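Local coordinates for protein MdcE (Pseudomonas aeruginosa, PDB 5VIP) that probably acts as the gamma subunit of a biotin-independent malonate decarboxylase, with a role in transferring the carboxyl group during malonate breakdown, at residues P72-R75 and Q76-G80. Numbering follows the deposited sequence.
Sequences PRAR and QGEVG
Glu-78 folds back on the backbone of Arg-73 to Arg-75 in a local side-chain-to-backbone contact. It lies in the first loop of the beta-alpha-beta crossover formed by strand 56-63, helix 81-97 and strand 106-113. The loop ends at Gly-80, the N-cap of that helix. The Glu-78 carboxylate sits against the backbone of Arg-73 and Ala-74. Glu-78 OE1 accepts a hydrogen bond from Gln-76 N at 2.8 Å, on the syn side and 21° out of the carboxylate plane. Glu-78 OE1 also lies against Ala-74 C at 3.3 Å. A bend at chi2 (93°) turns the carboxylate back toward this backbone. Glu-78 CD packs 3.4 Å from Arg-73 O. The chain turns at Gly-77 with a positive phi (95°). Val-79 pairs through its backbone with Ser-115 and Ala-117, which ties the loop to the segment after strand 106-113. The Arg-75 chain is extended from CG to NE. Pro-72 CA meets one face of its guanidinium, offset toward the rim, while Arg-75 NE bonds to Asn-69 O. Two waters bridge the loop. One joins Ala-74 O to Gly-77 N. The other accepts from Arg-75 N at 3.1 Å and donates to Pro-72 O and, at 2.9 Å, to Glu-78 OE2.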
loop_
_atom_site.group_PDB
_atom_site.type_symbol
_atom_site.label_atom_id
_atom_site.label_comp_id
_atom_site.label_asym_id
_atom_site.label_seq_id
_atom_site.Cartn_x
_atom_site.Cartn_y
_atom_site.Cartn_z
ATOM N N PRO A 72 -20.339 5.743 -9.053
ATOM C CA PRO A 72 -20.237 5.828 -10.516
ATOM C C PRO A 72 -18.797 5.702 -10.996
ATOM O O PRO A 72 -18.555 5.131 -12.055
ATOM C CB PRO A 72 -20.801 7.218 -10.837
ATOM C CG PRO A 72 -21.599 7.601 -9.646
ATOM C CD PRO A 72 -20.945 6.951 -8.471
ATOM N N ARG A 73 -17.849 6.196 -10.205
ATOM C CA ARG A 73 -16.447 6.146 -10.605
ATOM C C ARG A 73 -15.833 4.744 -10.441
ATOM O O ARG A 73 -14.662 4.514 -10.776
ATOM C CB ARG A 73 -15.644 7.186 -9.816
ATOM C CG ARG A 73 -15.982 8.641 -10.186
ATOM C CD ARG A 73 -15.825 8.912 -11.692
ATOM N NE ARG A 73 -14.587 8.352 -12.235
ATOM C CZ ARG A 73 -14.267 8.316 -13.527
ATOM N NH1 ARG A 73 -15.094 8.812 -14.444
ATOM N NH2 ARG A 73 -13.115 7.771 -13.907
ATOM N N ALA A 74 -16.626 3.799 -9.949
ATOM C CA ALA A 74 -16.126 2.442 -9.754
ATOM C C ALA A 74 -16.967 1.410 -10.504
ATOM O O ALA A 74 -17.291 0.358 -9.958
ATOM C CB ALA A 74 -16.086 2.107 -8.269
ATOM N N ARG A 75 -17.319 1.697 -11.753
ATOM C CA ARG A 75 -18.213 0.788 -12.479
ATOM C C ARG A 75 -17.526 0.012 -13.588
ATOM O O ARG A 75 -18.185 -0.616 -14.417
ATOM C CB ARG A 75 -19.396 1.572 -13.048
ATOM C CG ARG A 75 -20.402 1.914 -11.978
ATOM C CD ARG A 75 -21.488 2.848 -12.451
ATOM N NE ARG A 75 -22.401 3.135 -11.348
ATOM C CZ ARG A 75 -23.328 4.084 -11.363
ATOM N NH1 ARG A 75 -23.476 4.854 -12.433
ATOM N NH2 ARG A 75 -24.102 4.263 -10.302
ATOM N N GLN A 76 -16.201 0.046 -13.608
ATOM C CA GLN A 76 -15.456 -0.671 -14.628
ATOM C C GLN A 76 -14.329 -1.510 -14.030
ATOM O O GLN A 76 -13.284 -1.679 -14.645
ATOM C CB GLN A 76 -14.901 0.314 -15.657
ATOM C CG GLN A 76 -15.984 1.182 -16.284
ATOM C CD GLN A 76 -15.583 1.746 -17.620
ATOM O OE1 GLN A 76 -14.785 2.678 -17.702
ATOM N NE2 GLN A 76 -16.122 1.171 -18.685
ATOM N N GLY A 77 -14.540 -2.028 -12.825
ATOM C CA GLY A 77 -13.589 -2.952 -12.238
ATOM C C GLY A 77 -12.563 -2.318 -11.306
ATOM O O GLY A 77 -11.706 -3.022 -10.764
ATOM N N GLU A 78 -12.659 -1.002 -11.123
ATOM C CA GLU A 78 -11.766 -0.248 -10.227
ATOM C C GLU A 78 -11.852 -0.707 -8.778
ATOM O O GLU A 78 -12.897 -1.158 -8.321
ATOM C CB GLU A 78 -12.088 1.252 -10.270
ATOM C CG GLU A 78 -11.923 1.893 -11.644
ATOM C CD GLU A 78 -13.226 1.907 -12.446
ATOM O OE1 GLU A 78 -14.158 1.137 -12.123
ATOM O OE2 GLU A 78 -13.321 2.715 -13.387
ATOM N N VAL A 79 -10.756 -0.561 -8.039
ATOM C CA VAL A 79 -10.838 -0.736 -6.593
ATOM C C VAL A 79 -11.212 0.611 -5.983
ATOM O O VAL A 79 -10.379 1.507 -5.878
ATOM C CB VAL A 79 -9.528 -1.271 -6.004
ATOM C CG1 VAL A 79 -9.595 -1.287 -4.482
ATOM C CG2 VAL A 79 -9.267 -2.677 -6.531
ATOM N N GLY A 80 -12.482 0.755 -5.628
ATOM C CA GLY A 80 -12.983 1.972 -5.015
ATOM C C GLY A 80 -13.290 1.756 -3.542
ATOM O O GLY A 80 -12.720 0.870 -2.908
HETATM O O HOH W 1 -16.037 3.782 -13.680
HETATM O O HOH W 2 -16.659 -2.026 -10.937
#